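Local coordinates for protein intracellular protease/amidase (Salmonella enterica subsp. enterica serovar Typhimurium, PDB 4K2H) that is of uncertain function but belongs to the DJ-1/PfpI family, may act as a peptidase or amidase, and binds zinc, at residues 30-35 with 169-174; 37-42 with 80-85; 90-95 with 100-105; 109-114 with 128-133; 142-147 with 163-168. The protein carries 1 engineered substitution. All blocks are in the same frame, centred on the assembly; numbering follows the deposited sequence.

Interaction 1. Residues 30-35 with 169-174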
# COMPACT_ATOMS: atom_id res chain seq x y z
N LEU A 30 -6.73 10.70 7.85
CA LEU A 30 -7.32 12.05 8.00
C LEU A 30 -8.82 12.02 8.18
O LEU A 30 -9.46 13.02 7.93
CB LEU A 30 -7.02 12.85 6.75
CG LEU A 30 -5.53 13.09 6.58
CD1 LEU A 30 -5.21 13.39 5.15
CD2 LEU A 30 -5.10 14.23 7.50
N HIS A 31 -9.39 10.86 8.53
CA HIS A 31 -10.82 10.73 8.74
C HIS A 31 -11.65 11.26 7.56
O HIS A 31 -12.80 11.62 7.74
CB HIS A 31 -11.25 11.44 10.03
CG HIS A 31 -10.44 11.07 11.23
ND1 HIS A 31 -10.68 9.92 11.95
CD2 HIS A 31 -9.41 11.69 11.85
CE1 HIS A 31 -9.83 9.84 12.96
NE2 HIS A 31 -9.05 10.91 12.92
N ILE A 32 -11.08 11.30 6.36
CA ILE A 32 -11.86 11.48 5.13
C ILE A 32 -12.61 10.17 4.86
O ILE A 32 -12.01 9.11 4.91
CB ILE A 32 -10.96 11.87 3.95
CG1 ILE A 32 -10.31 13.24 4.23
CG2 ILE A 32 -11.74 11.88 2.64
CD1 ILE A 32 -9.25 13.64 3.23
N ASP A 33 -13.91 10.25 4.61
CA ASP A 33 -14.72 9.07 4.27
C ASP A 33 -14.27 8.45 2.97
O ASP A 33 -14.20 9.15 1.95
CB ASP A 33 -16.15 9.50 4.07
CG ASP A 33 -17.05 8.96 5.09
OD1 ASP A 33 -16.79 9.14 6.30
OD2 ASP A 33 -18.06 8.35 4.67
N VAL A 34 -13.94 7.16 2.99
CA VAL A 34 -13.54 6.44 1.78
C VAL A 34 -14.47 5.23 1.55
O VAL A 34 -14.77 4.50 2.48
CB VAL A 34 -12.08 5.97 1.84
CG1 VAL A 34 -11.66 5.38 0.51
CG2 VAL A 34 -11.13 7.12 2.16
N GLU A 35 -14.96 5.07 0.33
CA GLU A 35 -15.64 3.83 -0.09
C GLU A 35 -14.93 3.19 -1.26
O GLU A 35 -14.76 3.82 -2.30
CB GLU A 35 -17.08 4.12 -0.49
CG GLU A 35 -18.11 3.65 0.51
CD GLU A 35 -19.52 3.68 -0.04
OE1 GLU A 35 -19.77 4.22 -1.14
OE2 GLU A 35 -20.40 3.13 0.63
N ARG A 169 -6.25 19.10 -0.91
CA ARG A 169 -7.29 19.69 -1.73
C ARG A 169 -8.72 19.42 -1.18
O ARG A 169 -9.55 20.33 -1.10
CB ARG A 169 -7.16 19.15 -3.13
CG ARG A 169 -8.19 19.70 -4.07
CD ARG A 169 -7.89 21.13 -4.51
NE ARG A 169 -8.55 21.25 -5.80
CZ ARG A 169 -7.98 21.03 -6.98
NH1 ARG A 169 -8.71 21.12 -8.08
NH2 ARG A 169 -6.68 20.77 -7.08
N LEU A 170 -9.00 18.18 -0.79
CA LEU A 170 -10.29 17.85 -0.16
C LEU A 170 -10.55 18.60 1.16
O LEU A 170 -11.69 18.99 1.45
CB LEU A 170 -10.42 16.36 0.12
CG LEU A 170 -10.62 15.45 -1.09
CD1 LEU A 170 -10.33 14.02 -0.71
CD2 LEU A 170 -12.02 15.57 -1.66
N LEU A 171 -9.49 18.78 1.95
CA LEU A 171 -9.62 19.42 3.26
C LEU A 171 -9.55 20.95 3.17
O LEU A 171 -9.96 21.62 4.09
CB LEU A 171 -8.56 18.91 4.23
CG LEU A 171 -8.69 17.45 4.70
CD1 LEU A 171 -7.66 17.13 5.76
CD2 LEU A 171 -10.09 17.16 5.24
N GLY A 172 -9.00 21.47 2.07
CA GLY A 172 -8.80 22.91 1.87
C GLY A 172 -7.84 23.49 2.90
O GLY A 172 -8.01 24.61 3.32
N ASP A 173 -6.82 22.72 3.27
CA ASP A 173 -5.95 23.05 4.38
C ASP A 173 -4.81 22.03 4.47
O ASP A 173 -5.06 20.84 4.72
CB ASP A 173 -6.74 23.05 5.71
CG ASP A 173 -5.93 23.60 6.88
OD1 ASP A 173 -4.82 24.13 6.67
OD2 ASP A 173 -6.43 23.50 8.03
N ASP A 174 -3.59 22.50 4.27
CA ASP A 174 -2.40 21.66 4.37
C ASP A 174 -2.05 21.18 5.78
O ASP A 174 -1.43 20.12 5.93
CB ASP A 174 -1.19 22.41 3.80
CG ASP A 174 -1.34 22.69 2.32
OD1 ASP A 174 -2.23 22.08 1.69
OD2 ASP A 174 -0.58 23.52 1.78
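Ile32 reaches the helix end carrying Leu170 and Leu171 through its first two torsions: CG1 stands anti to the carbonyl carbon (chi1 -64°) and the branch then runs straight (chi2 172°), which makes CD1 the leading atom. Leu170 and Leu171 also keep CG beside the backbone N, and in both the chain continues nearly extended toward the 30-35 segment. Ile32 CD1 ends between the two leucines, 4.1 Å from Leu170 CD1 and 4.1 Å from Leu171 CG, while Leu171 CD2 lies 4.1 Å from Ile32 CG1, farther back along the same branch. The isoleucine therefore crosses both leucines at a slant. Leu30 adds a looser methyl contact, its CD2 lying 4.2 Å from Leu171 CD1.

Both segments lie at helix ends. Helix 17-29 ends in a Schellman motif with His31, of positive phi (51°), at C-prime; Ile32 N bonds back to Leu27 O and His31 N to Arg28 O, and the chain turns directly into strand 33-38. On the other side, helix 159-171 stops at Gly172. Leu27 and Val7 also touch both Ile32 and Leu170, extending the apolar layer.

No hydrogen bond links the two segments. With 176 Å² buried in total and carbon meeting carbon at every touch, cohesion here probably comes from dispersion and the exclusion of water.

Interaction 2. Residues 37-42 with 80-85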
# COMPACT_ATOMS: atom_id res chain seq x y z
N LEU A 37 -15.15 0.81 -4.28
CA LEU A 37 -16.23 0.35 -5.11
C LEU A 37 -15.69 -0.59 -6.17
O LEU A 37 -14.83 -0.21 -6.98
CB LEU A 37 -16.90 1.54 -5.79
CG LEU A 37 -17.47 2.62 -4.85
CD1 LEU A 37 -18.23 3.69 -5.63
CD2 LEU A 37 -18.38 2.06 -3.75
N ALA A 38 -16.22 -1.80 -6.21
CA ALA A 38 -15.95 -2.71 -7.31
C ALA A 38 -16.80 -2.34 -8.51
O ALA A 38 -17.83 -1.71 -8.35
CB ALA A 38 -16.26 -4.15 -6.89
N CYS A 39 -16.41 -2.74 -9.70
CA CYS A 39 -17.04 -2.14 -10.88
C CYS A 39 -18.04 -2.99 -11.64
O CYS A 39 -18.80 -2.46 -12.45
CB CYS A 39 -15.96 -1.61 -11.79
SG CYS A 39 -15.06 -0.34 -10.87
N ALA A 40 -18.06 -4.28 -11.39
CA ALA A 40 -19.05 -5.12 -12.03
C ALA A 40 -19.89 -5.80 -10.94
O ALA A 40 -20.31 -5.13 -9.99
CB ALA A 40 -18.36 -6.11 -12.97
N GLU A 41 -20.07 -7.11 -11.02
CA GLU A 41 -21.12 -7.80 -10.25
C GLU A 41 -20.62 -8.41 -8.92
O GLU A 41 -21.33 -9.17 -8.27
CB GLU A 41 -21.71 -8.92 -11.11
CG GLU A 41 -20.69 -10.05 -11.45
CD GLU A 41 -19.49 -9.58 -12.30
OE1 GLU A 41 -18.36 -9.64 -11.80
OE2 GLU A 41 -19.68 -9.10 -13.45
N SER A 42 -19.41 -8.08 -8.51
CA SER A 42 -18.76 -8.80 -7.44
C SER A 42 -18.14 -7.80 -6.46
O SER A 42 -17.63 -6.77 -6.89
CB SER A 42 -17.68 -9.67 -8.06
OG SER A 42 -16.87 -10.22 -7.04
N ALA A 80 -7.16 -1.26 -17.98
CA ALA A 80 -7.90 -1.79 -19.13
C ALA A 80 -9.32 -2.20 -18.75
O ALA A 80 -10.26 -1.97 -19.50
CB ALA A 80 -7.16 -2.99 -19.77
N ASN A 81 -9.49 -2.80 -17.57
CA ASN A 81 -10.82 -3.22 -17.16
C ASN A 81 -11.68 -2.01 -16.75
O ASN A 81 -12.88 -1.98 -17.02
CB ASN A 81 -10.77 -4.27 -16.04
CG ASN A 81 -10.23 -5.62 -16.51
OD1 ASN A 81 -10.45 -6.02 -17.65
ND2 ASN A 81 -9.54 -6.32 -15.63
N LEU A 82 -11.09 -1.00 -16.13
CA LEU A 82 -11.86 0.26 -15.92
C LEU A 82 -12.34 0.83 -17.24
O LEU A 82 -13.51 1.18 -17.38
CB LEU A 82 -11.03 1.33 -15.19
CG LEU A 82 -10.75 1.06 -13.72
CD1 LEU A 82 -9.75 2.05 -13.15
CD2 LEU A 82 -12.01 1.08 -12.90
N ALA A 83 -11.44 0.90 -18.22
CA ALA A 83 -11.71 1.56 -19.51
C ALA A 83 -12.79 0.84 -20.33
O ALA A 83 -13.57 1.47 -21.07
CB ALA A 83 -10.43 1.71 -20.33
N ALA A 84 -12.88 -0.47 -20.15
CA ALA A 84 -13.83 -1.29 -20.91
C ALA A 84 -15.24 -1.31 -20.31
O ALA A 84 -16.15 -1.89 -20.88
CB ALA A 84 -13.29 -2.73 -21.04
N ASN A 85 -15.42 -0.64 -19.19
CA ASN A 85 -16.65 -0.73 -18.44
C ASN A 85 -17.50 0.54 -18.55
O ASN A 85 -17.12 1.57 -18.03
CB ASN A 85 -16.30 -0.95 -16.97
CG ASN A 85 -17.50 -1.19 -16.12
OD1 ASN A 85 -18.61 -0.81 -16.47
ND2 ASN A 85 -17.29 -1.81 -15.00
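Cys39 and Asn85 share the one hydrogen bond between these segments. Asn85 ND2 donates to Cys39 O over 3.0 Å with an N-H...O angle of 151°. The carbonyl oxygen lies almost in the plane of the Asn85 amide, but the donor comes from above the carbonyl plane, 66° out of it, and does not follow a lone-pair direction. CG of Asn85 stands opposite the backbone N (chi1 -174°), which extends the amide across to the loop that follows strand 33-38. The other end of the amide is also engaged: Asn85 is the N-cap of helix 86-97, with OD1 accepting from Ala87 N.

Apolar contact lies next to this bond. Cys39 SG rests 3.9 Å from Leu82 CD2; the leucine's CB points past the loop, and its end is what comes near. Cys39 CB is also 3.5 Å from Asn85 ND2, a close approach without a bond. Leu10 and Val88 touch both Cys39 and Leu82, continuing the apolar cluster between sheet and helices.

Asn85 thus gives one N-H to the loop and its OD1 to the helix start. Both functions require the same amide orientation, so the two bonds together probably fix the rotation of the amide.

Interaction 3. Residues 90-95 with 100-105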
# COMPACT_ATOMS: atom_id res chain seq x y z
N ALA A 90 -19.54 6.21 -17.28
CA ALA A 90 -20.66 7.06 -16.82
C ALA A 90 -20.42 7.68 -15.46
O ALA A 90 -20.83 8.83 -15.23
CB ALA A 90 -21.98 6.29 -16.79
N PHE A 91 -19.85 6.91 -14.53
CA PHE A 91 -19.60 7.38 -13.18
C PHE A 91 -18.57 8.50 -13.18
O PHE A 91 -18.76 9.54 -12.54
CB PHE A 91 -19.07 6.22 -12.34
CG PHE A 91 -18.94 6.49 -10.87
CD1 PHE A 91 -20.02 6.32 -10.02
CD2 PHE A 91 -17.71 6.82 -10.33
CE1 PHE A 91 -19.89 6.48 -8.64
CE2 PHE A 91 -17.58 7.01 -8.95
CZ PHE A 91 -18.67 6.82 -8.10
N VAL A 92 -17.48 8.29 -13.89
CA VAL A 92 -16.46 9.32 -14.04
C VAL A 92 -16.99 10.55 -14.79
O VAL A 92 -16.64 11.69 -14.44
CB VAL A 92 -15.24 8.74 -14.77
CG1 VAL A 92 -14.27 9.83 -15.18
CG2 VAL A 92 -14.56 7.71 -13.88
N ALA A 93 -17.80 10.35 -15.83
CA ALA A 93 -18.19 11.50 -16.65
C ALA A 93 -19.08 12.42 -15.83
O ALA A 93 -18.90 13.64 -15.82
CB ALA A 93 -18.89 11.06 -17.93
N ARG A 94 -20.00 11.81 -15.08
CA ARG A 94 -20.93 12.53 -14.26
C ARG A 94 -20.21 13.35 -13.18
O ARG A 94 -20.52 14.52 -12.97
CB ARG A 94 -21.91 11.54 -13.64
CG ARG A 94 -22.93 12.14 -12.70
CD ARG A 94 -24.01 11.13 -12.34
NE ARG A 94 -23.47 9.90 -11.74
CZ ARG A 94 -23.17 9.75 -10.46
NH1 ARG A 94 -22.71 8.57 -10.02
NH2 ARG A 94 -23.33 10.74 -9.59
N HIS A 95 -19.27 12.72 -12.49
CA HIS A 95 -18.50 13.41 -11.47
C HIS A 95 -17.68 14.53 -12.09
O HIS A 95 -17.55 15.61 -11.51
CB HIS A 95 -17.58 12.45 -10.69
CG HIS A 95 -18.30 11.62 -9.68
ND1 HIS A 95 -19.07 10.54 -10.02
CD2 HIS A 95 -18.40 11.73 -8.33
CE1 HIS A 95 -19.61 10.01 -8.94
NE2 HIS A 95 -19.22 10.72 -7.90
N LYS A 100 -16.39 17.50 -9.61
CA LYS A 100 -15.73 16.71 -8.55
C LYS A 100 -14.32 16.32 -8.99
O LYS A 100 -13.98 16.39 -10.19
CB LYS A 100 -16.52 15.48 -8.18
CG LYS A 100 -17.96 15.78 -7.86
CD LYS A 100 -18.08 16.99 -6.95
CE LYS A 100 -19.46 17.07 -6.33
NZ LYS A 100 -19.56 18.26 -5.45
N LEU A 101 -13.49 15.95 -8.02
CA LEU A 101 -12.10 15.59 -8.32
C LEU A 101 -11.96 14.18 -8.97
O LEU A 101 -12.48 13.17 -8.48
CB LEU A 101 -11.21 15.71 -7.06
CG LEU A 101 -11.24 17.04 -6.30
CD1 LEU A 101 -10.38 16.98 -5.04
CD2 LEU A 101 -10.81 18.19 -7.19
N ILE A 102 -11.27 14.15 -10.10
CA ILE A 102 -10.96 12.90 -10.80
C ILE A 102 -9.48 12.69 -10.65
O ILE A 102 -8.65 13.54 -11.07
CB ILE A 102 -11.31 13.01 -12.28
CG1 ILE A 102 -12.72 13.57 -12.45
CG2 ILE A 102 -11.09 11.69 -12.99
CD1 ILE A 102 -13.79 12.77 -11.74
N CYS A 103 -9.15 11.57 -10.04
CA CYS A 103 -7.81 11.36 -9.53
C CYS A 103 -7.24 10.03 -9.99
O CYS A 103 -7.23 9.04 -9.22
CB CYS A 103 -7.82 11.41 -8.03
SG CYS A 103 -8.71 12.80 -7.33
N PRO A 104 -6.73 10.02 -11.23
CA PRO A 104 -6.02 8.88 -11.76
C PRO A 104 -4.57 8.82 -11.37
O PRO A 104 -3.89 9.87 -11.25
CB PRO A 104 -6.11 9.09 -13.27
CG PRO A 104 -6.06 10.57 -13.40
CD PRO A 104 -6.96 11.03 -12.27
N ILE A 105 -4.10 7.60 -11.18
CA ILE A 105 -2.71 7.37 -10.95
C ILE A 105 -2.12 6.37 -11.92
O ILE A 105 -2.78 5.40 -12.37
CB ILE A 105 -2.45 6.98 -9.48
CG1 ILE A 105 -1.01 6.50 -9.30
CG2 ILE A 105 -3.38 5.89 -9.00
CD1 ILE A 105 -0.37 7.02 -8.02
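His95 and Lys100 are joined through the backbone. Lys100 N donates to His95 O at 2.9 Å, with an N-H...O angle of 144°, tying the last part of helix 86-97 to the start of strand 101-104 across a short connection.

A second set of polar contacts fixes the imidazole. His95 ND1 donates to Phe91 O, one helical turn earlier, over 2.7 Å; the oxygen lies at the ring edge, close to its plane. The backbone N of His95 also donates to Phe91 O, from the opposite face of that carbonyl's plane, so this oxygen accepts two bonds. On the far side of the ring, NE2 pairs with Phe67 N.

Aromatic packing adds to the hold: His95 CE1 stands 3.4 Å above the plane of the Phe91 ring, over its centre.

Apolar contacts make up the rest. Ile102 CD1 meets His95 CB at 3.9 Å, and the CG2 branch of Ile102 lies 4.3 Å from Val92 CG1. Lys100 packs with its aliphatic base: CB is 4.1 Å from His95 CB, CG approaches the imidazole obliquely, and the bend at chi2 (-45°) accompanies a chain whose end leads away. Leu113 touches both Val92 and Ile102 from helix 108-114.

Helix 86-97, with helix 76-83 before it, forms the connection of a beta-alpha-beta crossover between the adjacent parallel strands 69-72 and 101-104. With ND1 donating and NE2 facing an amide N, the buried His95 is probably neutral and carries its proton on ND1, a tautomer that the surrounding backbone would select.

Interaction 4. Residues 109-114 with 128-133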
# COMPACT_ATOMS: atom_id res chain seq x y z
N ALA A 109 -4.67 7.56 -16.21
CA ALA A 109 -4.97 8.76 -17.00
C ALA A 109 -4.91 8.48 -18.51
O ALA A 109 -5.76 8.95 -19.28
CB ALA A 109 -4.03 9.90 -16.63
N ALA A 110 -3.93 7.72 -18.95
CA ALA A 110 -3.84 7.40 -20.37
C ALA A 110 -4.93 6.39 -20.76
O ALA A 110 -5.70 6.62 -21.69
CB ALA A 110 -2.47 6.85 -20.69
N ARG A 111 -5.00 5.29 -20.01
CA ARG A 111 -5.85 4.14 -20.36
C ARG A 111 -7.32 4.34 -20.11
O ARG A 111 -8.11 3.71 -20.79
CB ARG A 111 -5.45 2.88 -19.59
CG ARG A 111 -4.06 2.38 -19.88
CD ARG A 111 -3.96 1.69 -21.23
NE ARG A 111 -2.70 0.97 -21.30
CZ ARG A 111 -2.44 -0.17 -20.67
NH1 ARG A 111 -3.37 -0.79 -19.92
NH2 ARG A 111 -1.24 -0.72 -20.80
N VAL A 112 -7.70 5.15 -19.13
CA VAL A 112 -9.11 5.31 -18.84
C VAL A 112 -9.62 6.63 -19.41
O VAL A 112 -10.63 6.65 -20.13
CB VAL A 112 -9.41 5.20 -17.31
CG1 VAL A 112 -10.91 5.18 -17.08
CG2 VAL A 112 -8.80 3.94 -16.70
N LEU A 113 -8.95 7.73 -19.11
CA LEU A 113 -9.46 9.03 -19.56
C LEU A 113 -8.99 9.33 -20.99
O LEU A 113 -9.81 9.67 -21.84
CB LEU A 113 -9.01 10.13 -18.60
CG LEU A 113 -9.31 9.85 -17.14
CD1 LEU A 113 -8.95 11.04 -16.28
CD2 LEU A 113 -10.76 9.46 -16.96
N GLY A 114 -7.69 9.21 -21.24
CA GLY A 114 -7.12 9.56 -22.54
C GLY A 114 -7.62 8.64 -23.65
O GLY A 114 -8.04 9.10 -24.71
N GLY A 128 5.22 5.57 -17.55
CA GLY A 128 5.87 5.17 -18.79
C GLY A 128 5.66 6.13 -19.95
O GLY A 128 5.55 7.35 -19.76
N ASP A 129 5.59 5.56 -21.16
CA ASP A 129 5.44 6.33 -22.40
C ASP A 129 4.02 6.23 -22.99
O ASP A 129 3.83 6.41 -24.19
CB ASP A 129 6.49 5.86 -23.42
CG ASP A 129 6.25 4.41 -23.89
OD1 ASP A 129 5.38 3.72 -23.32
OD2 ASP A 129 6.94 3.96 -24.84
N LEU A 130 3.04 5.94 -22.13
CA LEU A 130 1.64 5.71 -22.54
C LEU A 130 0.98 6.99 -23.06
O LEU A 130 0.04 6.93 -23.87
CB LEU A 130 0.81 5.17 -21.36
CG LEU A 130 1.34 3.90 -20.67
CD1 LEU A 130 0.74 3.76 -19.26
CD2 LEU A 130 1.09 2.66 -21.53
N TRP A 131 1.47 8.13 -22.58
CA TRP A 131 1.07 9.45 -23.09
C TRP A 131 1.29 9.65 -24.59
O TRP A 131 0.61 10.48 -25.20
CB TRP A 131 1.83 10.55 -22.34
CG TRP A 131 3.32 10.44 -22.45
CD1 TRP A 131 4.15 9.73 -21.64
CD2 TRP A 131 4.15 11.09 -23.41
NE1 TRP A 131 5.45 9.89 -22.04
CE2 TRP A 131 5.48 10.72 -23.13
CE3 TRP A 131 3.90 11.96 -24.48
CZ2 TRP A 131 6.56 11.17 -23.88
CZ3 TRP A 131 4.98 12.42 -25.23
CH2 TRP A 131 6.30 12.02 -24.92
N LYS A 132 2.22 8.89 -25.18
CA LYS A 132 2.53 8.98 -26.62
C LYS A 132 1.36 8.55 -27.52
O LYS A 132 1.24 9.04 -28.65
CB LYS A 132 3.78 8.15 -26.96
CG LYS A 132 5.09 8.76 -26.47
CD LYS A 132 6.26 7.85 -26.80
CE LYS A 132 7.59 8.45 -26.39
NZ LYS A 132 8.67 7.42 -26.39
N ALA A 133 0.53 7.64 -27.03
CA ALA A 133 -0.68 7.20 -27.75
C ALA A 133 -1.93 7.99 -27.36
O ALA A 133 -3.01 7.69 -27.82
CB ALA A 133 -0.91 5.71 -27.49
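Leu130 lies against Ala110, its CB 3.7 Å from Ala110 CB, the shortest approach between the two segments. The methyl of Ala110 faces the start of the 3-10 segment 130-133, and Leu130 O is a further 4.1 Å neighbour of that methyl. The small side chain lets the backbones come close, with the CA atoms of Ala110 and Trp131 6.0 Å apart.

The other end of Leu130 meets Arg111. With CG of Leu130 beside its backbone N (chi1 -55°), CD2 reaches the guanidinium end obliquely, 4.2 Å from Arg111 NE and 4.2 Å from Arg111 NH2. The arginine's CB does not aim at Leu130; a bend at chi2 (-75°) brings its end nearer. Arg111 NH1 also makes a weak hydrogen bond to Pro76 O. No hydrogen bond crosses between the segments.

Within 109-114 the helix opens into a wider pi-type turn, seen in the 2.8 Å bond from Gly114 N to Ala109 O. Nearby, Trp131 stacks with Tyr139, and Gly128 N bonds to Tyr185 OH of the second subunit.

Helix 108-114 directly follows strand 101-104, the strand-turn-helix position that carries the nucleophile elbow in DJ-1/PfpI proteins; this contact packs a dimer-facing loop against that helix.

Interaction 5. Residues 142-147 with 163-168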
# COMPACT_ATOMS: atom_id res chain seq x y z
N ALA A 142 5.64 15.28 -14.11
CA ALA A 142 5.80 15.62 -12.70
C ALA A 142 5.19 14.53 -11.82
O ALA A 142 4.31 13.80 -12.27
CB ALA A 142 5.15 16.96 -12.41
N PRO A 143 5.64 14.42 -10.56
CA PRO A 143 5.09 13.45 -9.62
C PRO A 143 3.57 13.50 -9.52
O PRO A 143 2.90 12.45 -9.56
CB PRO A 143 5.74 13.86 -8.28
CG PRO A 143 7.07 14.42 -8.69
CD PRO A 143 6.81 15.13 -10.00
N VAL A 144 3.05 14.72 -9.38
CA VAL A 144 1.66 15.00 -9.26
C VAL A 144 1.36 16.24 -10.10
O VAL A 144 2.04 17.26 -9.98
CB VAL A 144 1.27 15.25 -7.79
CG1 VAL A 144 -0.21 15.57 -7.67
CG2 VAL A 144 1.59 14.02 -6.94
N VAL A 145 0.34 16.16 -10.93
CA VAL A 145 -0.11 17.26 -11.78
C VAL A 145 -1.51 17.60 -11.37
O VAL A 145 -2.33 16.68 -11.18
CB VAL A 145 -0.12 16.83 -13.24
CG1 VAL A 145 -0.72 17.91 -14.14
CG2 VAL A 145 1.30 16.48 -13.66
N GLU A 146 -1.80 18.90 -11.22
CA GLU A 146 -3.16 19.37 -10.96
C GLU A 146 -3.62 20.34 -12.02
O GLU A 146 -2.92 21.31 -12.35
CB GLU A 146 -3.23 20.13 -9.66
CG GLU A 146 -2.85 19.32 -8.46
CD GLU A 146 -2.92 20.16 -7.20
OE1 GLU A 146 -4.03 20.64 -6.87
OE2 GLU A 146 -1.86 20.34 -6.57
N ASP A 147 -4.82 20.11 -12.53
CA ASP A 147 -5.39 21.02 -13.51
C ASP A 147 -6.89 20.99 -13.36
O ASP A 147 -7.52 20.05 -13.81
CB ASP A 147 -4.98 20.61 -14.93
CG ASP A 147 -5.50 21.58 -16.00
OD1 ASP A 147 -6.28 22.49 -15.68
OD2 ASP A 147 -5.15 21.38 -17.17
N ALA A 163 -1.51 11.14 -2.74
CA ALA A 163 -2.50 11.01 -1.69
C ALA A 163 -2.56 12.26 -0.78
O ALA A 163 -3.65 12.73 -0.44
CB ALA A 163 -2.22 9.77 -0.85
N LEU A 164 -1.40 12.77 -0.38
CA LEU A 164 -1.38 13.96 0.49
C LEU A 164 -1.95 15.17 -0.26
O LEU A 164 -2.77 15.89 0.27
CB LEU A 164 0.01 14.21 1.06
CG LEU A 164 0.50 13.05 1.94
CD1 LEU A 164 2.00 13.14 2.14
CD2 LEU A 164 -0.20 12.94 3.30
N THR A 165 -1.58 15.33 -1.53
CA THR A 165 -2.10 16.43 -2.34
C THR A 165 -3.60 16.35 -2.52
O THR A 165 -4.32 17.35 -2.33
CB THR A 165 -1.43 16.47 -3.71
OG1 THR A 165 -0.04 16.61 -3.48
CG2 THR A 165 -1.90 17.66 -4.54
N LEU A 166 -4.09 15.17 -2.87
CA LEU A 166 -5.52 14.96 -2.94
C LEU A 166 -6.17 15.34 -1.62
O LEU A 166 -7.18 16.05 -1.61
CB LEU A 166 -5.84 13.50 -3.29
CG LEU A 166 -7.30 13.06 -3.15
CD1 LEU A 166 -8.23 13.93 -3.98
CD2 LEU A 166 -7.45 11.60 -3.55
N SER A 167 -5.61 14.86 -0.50
CA SER A 167 -6.21 15.10 0.81
C SER A 167 -6.28 16.59 1.13
O SER A 167 -7.28 17.10 1.65
CB SER A 167 -5.40 14.42 1.91
OG SER A 167 -5.42 13.01 1.78
N ALA A 168 -5.19 17.29 0.85
CA ALA A 168 -5.07 18.69 1.16
C ALA A 168 -6.11 19.45 0.36
O ALA A 168 -6.79 20.33 0.88
CB ALA A 168 -3.68 19.17 0.82
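Val144 is the first residue of 142-147 to meet 163-168. Its CG1, opposite the backbone N (chi1 179°), meets Thr165 CG2 tip to tip at 4.1 Å. Just before it, Pro143 pairs through its backbone with Lys154, so the contact starts where the antiparallel hairpin of strands 144-147 and 150-153 begins. Val145 then points its side chain away from the helix, as strand alternation requires.

Glu146 returns to the helix side and approaches Thr165 from the direction opposite to the threonine side chain. Its OE2 lies 3.4 Å from Thr165 CG2, and its CD is 3.8 Å from the same methyl. The carboxylate's strong partner is Arg169: OE1 forms a salt bridge with Arg169 NH2, which holds the group near the helix. The threonine hydroxyl is bonded along its own helix: OG1 pairs with Asp161 O, one turn back. CG2, anti to the backbone N, makes the closest contacts with the strand.

No hydrogen bond crosses directly between the segments, and 114 Å² is buried. The hairpin edge thus rests on one side of helix 159-171 through Thr165, while Ser167 of that helix packs on Ile26 and Leu27 of helix 17-29, and Leu164 and Ala168 meet helix 174-183.

Interaction 3 is the buried contact, joining helix 86-97 to strand 101-104 by a backbone hydrogen bond and apolar packing, with the imidazole held by its own helix and a loop. Interactions 1, 2 and 4 are partly buried, and interaction 5 lies at the surface. Interactions 1 and 5 share helix 159-171 and are linked by the Arg169-Glu146 salt bridge; neither has a hydrogen bond between its own segments. Interactions 1 and 2 use the two ends of strand 33-38 on opposite sides of the chain's centre, the first purely apolar, the second centred on an asparagine amide. Leu101 connects 3 to both 1 and 5, whereas Leu113 and Val112 carry the packing from 4 to 3 and 2.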